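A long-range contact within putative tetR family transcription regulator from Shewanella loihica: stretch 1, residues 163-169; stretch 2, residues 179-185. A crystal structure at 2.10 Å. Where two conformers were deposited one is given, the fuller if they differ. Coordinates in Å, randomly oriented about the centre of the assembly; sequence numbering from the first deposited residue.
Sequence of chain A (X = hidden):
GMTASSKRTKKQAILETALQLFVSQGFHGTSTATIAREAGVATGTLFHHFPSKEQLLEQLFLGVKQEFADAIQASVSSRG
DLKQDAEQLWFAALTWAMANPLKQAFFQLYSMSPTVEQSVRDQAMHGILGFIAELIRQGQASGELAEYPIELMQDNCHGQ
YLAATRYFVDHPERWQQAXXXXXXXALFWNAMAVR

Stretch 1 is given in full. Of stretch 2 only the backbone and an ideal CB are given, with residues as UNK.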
ATOM      1  N   ALA A 163      -0.580  -3.555   5.174  1.00 29.70           N
ATOM      2  CA  ALA A 163      -1.294  -4.808   4.921  1.00 27.84           C
ATOM      3  C   ALA A 163      -2.089  -5.227   6.164  1.00 29.51           C
ATOM      4  O   ALA A 163      -3.247  -5.600   6.037  1.00 28.43           O
ATOM      5  CB  ALA A 163      -0.317  -5.893   4.526  1.00 28.41           C
ATOM      6  N   ALA A 164      -1.479  -5.140   7.363  1.00 25.45           N
ATOM      7  CA  ALA A 164      -2.132  -5.567   8.611  1.00 24.89           C
ATOM      8  C   ALA A 164      -3.270  -4.625   8.979  1.00 30.25           C
ATOM      9  O   ALA A 164      -4.310  -5.093   9.439  1.00 31.90           O
ATOM     10  CB  ALA A 164      -1.113  -5.665   9.761  1.00 24.46           C
ATOM     11  N   THR A 165      -3.112  -3.321   8.723  1.00 24.97           N
ATOM     12  CA  THR A 165      -4.159  -2.346   9.040  1.00 25.48           C
ATOM     13  C   THR A 165      -5.295  -2.411   8.017  1.00 29.50           C
ATOM     14  O   THR A 165      -6.429  -2.172   8.396  1.00 27.76           O
ATOM     15  CB  THR A 165      -3.598  -0.954   9.228  1.00 32.22           C
ATOM     16  OG1 THR A 165      -2.917  -0.527   8.052  1.00 33.03           O
ATOM     17  CG2 THR A 165      -2.684  -0.869  10.448  1.00 25.83           C
ATOM     18  N   ARG A 166      -5.010  -2.787   6.751  1.00 25.11           N
ATOM     19  CA  ARG A 166      -6.033  -3.038   5.734  1.00 24.71           C
ATOM     20  C   ARG A 166      -6.886  -4.210   6.222  1.00 30.04           C
ATOM     21  O   ARG A 166      -8.105  -4.116   6.266  1.00 32.72           O
ATOM     22  CB  ARG A 166      -5.362  -3.393   4.372  1.00 26.77           C
ATOM     23  CG  ARG A 166      -6.282  -4.000   3.274  1.00 31.44           C
ATOM     24  CD  ARG A 166      -7.087  -2.930   2.545  1.00 45.72           C
ATOM     25  NE  ARG A 166      -8.204  -2.451   3.361  1.00 54.78           N
ATOM     26  CZ  ARG A 166      -8.411  -1.182   3.696  1.00 64.08           C
ATOM     27  NH1 ARG A 166      -7.608  -0.229   3.244  1.00 48.40           N
ATOM     28  NH2 ARG A 166      -9.435  -0.855   4.474  1.00 40.39           N
ATOM     29  N   TYR A 167      -6.213  -5.299   6.639  1.00 25.67           N
ATOM     30  CA  TYR A 167      -6.822  -6.525   7.152  1.00 23.86           C
ATOM     31  C   TYR A 167      -7.723  -6.243   8.358  1.00 29.51           C
ATOM     32  O   TYR A 167      -8.872  -6.700   8.379  1.00 29.35           O
ATOM     33  CB  TYR A 167      -5.711  -7.531   7.536  1.00 23.80           C
ATOM     34  CG  TYR A 167      -6.200  -8.872   8.029  1.00 24.59           C
ATOM     35  CD1 TYR A 167      -6.691  -9.829   7.144  1.00 26.32           C
ATOM     36  CD2 TYR A 167      -6.194  -9.180   9.386  1.00 25.11           C
ATOM     37  CE1 TYR A 167      -7.152 -11.066   7.596  1.00 25.41           C
ATOM     38  CE2 TYR A 167      -6.661 -10.405   9.849  1.00 24.68           C
ATOM     39  CZ  TYR A 167      -7.101 -11.362   8.945  1.00 29.01           C
ATOM     40  OH  TYR A 167      -7.519 -12.601   9.376  1.00 29.19           O
ATOM     41  N   PHE A 168      -7.212  -5.515   9.373  1.00 24.89           N
ATOM     42  CA  PHE A 168      -7.987  -5.287  10.571  1.00 23.64           C
ATOM     43  C   PHE A 168      -9.102  -4.273  10.370  1.00 30.43           C
ATOM     44  O   PHE A 168     -10.103  -4.376  11.063  1.00 30.17           O
ATOM     45  CB  PHE A 168      -7.098  -4.920  11.756  1.00 24.23           C
ATOM     46  CG  PHE A 168      -6.277  -6.111  12.252  1.00 24.24           C
ATOM     47  CD1 PHE A 168      -6.906  -7.253  12.743  1.00 27.15           C
ATOM     48  CD2 PHE A 168      -4.887  -6.067  12.260  1.00 23.89           C
ATOM     49  CE1 PHE A 168      -6.163  -8.344  13.205  1.00 27.32           C
ATOM     50  CE2 PHE A 168      -4.127  -7.174  12.708  1.00 26.95           C
ATOM     51  CZ  PHE A 168      -4.778  -8.299  13.188  1.00 25.62           C
ATOM     52  N   VAL A 169      -8.983  -3.354   9.399  1.00 27.05           N
ATOM     53  CA  VAL A 169     -10.068  -2.408   9.112  1.00 25.98           C
ATOM     54  C   VAL A 169     -11.164  -3.177   8.351  1.00 31.69           C
ATOM     55  O   VAL A 169     -12.351  -2.949   8.596  1.00 30.65           O
ATOM     56  CB  VAL A 169      -9.570  -1.147   8.362  1.00 27.12           C
ATOM     57  CG1 VAL A 169     -10.746  -0.331   7.785  1.00 27.94           C
ATOM     58  CG2 VAL A 169      -8.687  -0.287   9.280  1.00 26.14           C
ATOM     59  N   UNK A 179      -5.155 -14.306  18.730  1.00 27.57           N
ATOM     60  CA  UNK A 179      -4.469 -15.184  17.778  0.50 26.29           C
ATOM     61  C   UNK A 179      -4.182 -14.409  16.473  1.00 29.54           C
ATOM     62  O   UNK A 179      -3.103 -14.553  15.905  1.00 29.06           O
ATOM     63  CB  UNK A 179      -5.309 -16.431  17.494  0.50 26.29           C
ATOM     64  N   UNK A 180      -5.137 -13.564  16.026  1.00 26.34           N
ATOM     65  CA  UNK A 180      -4.990 -12.751  14.808  1.00 24.71           C
ATOM     66  C   UNK A 180      -3.922 -11.702  15.031  1.00 29.08           C
ATOM     67  O   UNK A 180      -3.074 -11.519  14.179  1.00 27.42           O
ATOM     68  CB  UNK A 180      -6.313 -12.090  14.418  1.00 24.71           C
ATOM     69  N   UNK A 181      -3.945 -11.020  16.187  1.00 27.53           N
ATOM     70  CA  UNK A 181      -2.950  -9.994  16.529  1.00 25.36           C
ATOM     71  C   UNK A 181      -1.547 -10.600  16.607  1.00 28.16           C
ATOM     72  O   UNK A 181      -0.617 -10.046  16.016  1.00 26.73           O
ATOM     73  CB  UNK A 181      -3.307  -9.325  17.858  1.00 25.36           C
ATOM     74  N   UNK A 182      -1.402 -11.743  17.300  1.00 23.77           N
ATOM     75  CA  UNK A 182      -0.117 -12.417  17.429  1.00 24.80           C
ATOM     76  C   UNK A 182       0.421 -12.825  16.068  1.00 29.90           C
ATOM     77  O   UNK A 182       1.613 -12.639  15.824  1.00 31.27           O
ATOM     78  CB  UNK A 182      -0.244 -13.643  18.335  1.00 24.80           C
ATOM     79  N   UNK A 183      -0.457 -13.331  15.171  1.00 25.43           N
ATOM     80  CA  UNK A 183      -0.048 -13.747  13.822  1.00 23.68           C
ATOM     81  C   UNK A 183       0.479 -12.554  13.045  1.00 26.72           C
ATOM     82  O   UNK A 183       1.491 -12.687  12.360  1.00 26.81           O
ATOM     83  CB  UNK A 183      -1.215 -14.393  13.072  1.00 23.68           C
ATOM     84  N   UNK A 184      -0.146 -11.368  13.203  1.00 24.17           N
ATOM     85  CA  UNK A 184       0.293 -10.153  12.498  1.00 23.19           C
ATOM     86  C   UNK A 184       1.689  -9.754  12.938  1.00 24.76           C
ATOM     87  O   UNK A 184       2.493  -9.433  12.071  1.00 23.77           O
ATOM     88  CB  UNK A 184      -0.682  -9.000  12.744  1.00 23.19           C
ATOM     89  N   UNK A 185       1.997  -9.782  14.237  1.00 23.22           N
ATOM     90  CA  UNK A 185       3.381  -9.483  14.682  1.00 23.64           C
ATOM     91  C   UNK A 185       4.391 -10.548  14.171  1.00 28.18           C
ATOM     92  O   UNK A 185       5.521 -10.205  13.799  1.00 27.00           O
ATOM     93  CB  UNK A 185       3.433  -9.413  16.210  1.00 23.64           C
TER

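The two stretches are helical and run nearly antiparallel, their N-to-C directions 164° apart and their axes 11.1 Å apart at closest approach. Stretch 1 turns three side chains toward its partner: the small methyl of Ala-164, the phenol of Tyr-167 and the ring of Phe-168, which reaches across the gap. The wide spacing leaves room for that ring, and the positions of stretch 2 can be judged by where they lie around it.

At position 179 the ideal CB has nothing of stretch 1 within 5.5 Å, so a helical backbone is the main restriction and many residues would serve. The deposited residue is His-179, which makes no contact with stretch 1.

Position 180 is the most informative. Its CB points toward stretch 1 and lies 3.9 Å from CE1 of Phe-168 and 4.9 Å from CE2 of Tyr-167. Beyond the latter sits the Tyr-167 hydroxyl, a polar group at the end of an otherwise hydrophobic surface. A leucine or methionine could cover the rings, but a longer side chain with an acceptor at its tip, such as glutamate or glutamine, could also engage the hydroxyl. The residue is Glu-180. With chi1 and chi2 both m, its chain bends so that OE1 accepts a short hydrogen bond from Tyr-167 OH, 2.5 Å away and near the plane of the phenol ring, while its CB stays against Phe-168, 3.9 Å from CE1. The backbone takes part as well: the Phe-168 ring presents its edge to the carbonyl, with CZ 3.8 Å from Glu-180 O.

At 181 the CB points sideways, 5.0 Å from CZ of Phe-168. The first part of a side chain can flank the ring, but the rest is free to leave, so a long, flexible residue fits without difficulty. Arg-181 does this: its end leads away from stretch 1, and its guanidinium is hydrogen-bonded elsewhere in the structure. Closest to the ring is its backbone, with N 4.1 Å from Phe-168 CZ.

Positions 182 and 183 offer stretch 1 little. The first is out of reach, the second points sideways, and neither ideal CB comes within 5.5 Å, so this contact alone would tolerate many helix-compatible residues. They are Ser-182 and Ala-183, and neither touches stretch 1.

Position 184 again points toward stretch 1, where the helices come near: its CA is 6.5 Å from the CA of Ala-164. The ideal CB already lies 3.9 Å from Phe-168 CE2 and 4.5 Å from Ala-164 CB, which favours a small residue such as alanine or serine. Ser-184 packs its CB 3.9 Å from Phe-168 CE2, at the ring edge, and 4.4 Å from Ala-164 CB. Its chi1 is p, and OG donates a hydrogen bond to Arg-181 O at 2.7 Å and is also hydrogen-bonded elsewhere in the structure.

Position 185 is out of reach and open to many residues; Phe-185 occupies it without touching stretch 1.

Stretch 2 179-185: HERSASF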
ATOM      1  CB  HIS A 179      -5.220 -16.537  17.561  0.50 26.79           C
ATOM      2  CG  HIS A 179      -6.353 -16.541  16.569  0.50 29.14           C
ATOM      3  ND1 HIS A 179      -7.636 -16.137  16.926  0.50 31.02           N
ATOM      4  CD2 HIS A 179      -6.373 -16.969  15.282  0.50 28.63           C
ATOM      5  CE1 HIS A 179      -8.374 -16.284  15.833  0.50 29.41           C
ATOM      6  NE2 HIS A 179      -7.655 -16.771  14.815  0.50 28.41           N
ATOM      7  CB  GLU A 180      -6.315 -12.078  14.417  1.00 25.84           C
ATOM      8  CG  GLU A 180      -7.438 -13.062  14.096  1.00 32.37           C
ATOM      9  CD  GLU A 180      -7.495 -13.579  12.668  1.00 30.66           C
ATOM     10  OE1 GLU A 180      -6.859 -12.969  11.778  1.00 28.76           O
ATOM     11  OE2 GLU A 180      -8.182 -14.598  12.435  1.00 31.49           O
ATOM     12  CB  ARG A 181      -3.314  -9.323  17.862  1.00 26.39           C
ATOM     13  CG  ARG A 181      -4.629  -8.552  17.783  1.00 27.67           C
ATOM     14  CD  ARG A 181      -4.727  -7.460  18.839  1.00 33.95           C
ATOM     15  NE  ARG A 181      -4.565  -7.979  20.194  1.00 32.09           N
ATOM     16  CZ  ARG A 181      -5.543  -8.476  20.936  1.00 45.02           C
ATOM     17  NH1 ARG A 181      -6.783  -8.513  20.471  1.00 32.82           N
ATOM     18  NH2 ARG A 181      -5.290  -8.935  22.151  1.00 41.44           N
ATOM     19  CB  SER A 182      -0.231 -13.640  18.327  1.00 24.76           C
ATOM     20  OG  SER A 182      -0.469 -13.182  19.642  1.00 35.09           O
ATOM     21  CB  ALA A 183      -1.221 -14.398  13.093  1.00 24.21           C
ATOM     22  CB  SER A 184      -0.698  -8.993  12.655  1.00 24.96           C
ATOM     23  OG  SER A 184      -0.585  -8.350  13.915  1.00 29.26           O
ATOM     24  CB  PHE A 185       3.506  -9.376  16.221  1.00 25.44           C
ATOM     25  CG  PHE A 185       4.929  -9.036  16.656  1.00 27.41           C
ATOM     26  CD1 PHE A 185       5.505  -7.811  16.327  1.00 28.68           C
ATOM     27  CD2 PHE A 185       5.702  -9.959  17.356  1.00 28.94           C
ATOM     28  CE1 PHE A 185       6.833  -7.520  16.689  1.00 29.66           C
ATOM     29  CE2 PHE A 185       7.022  -9.661  17.725  1.00 32.09           C
ATOM     30  CZ  PHE A 185       7.573  -8.432  17.404  1.00 29.97           C
TER
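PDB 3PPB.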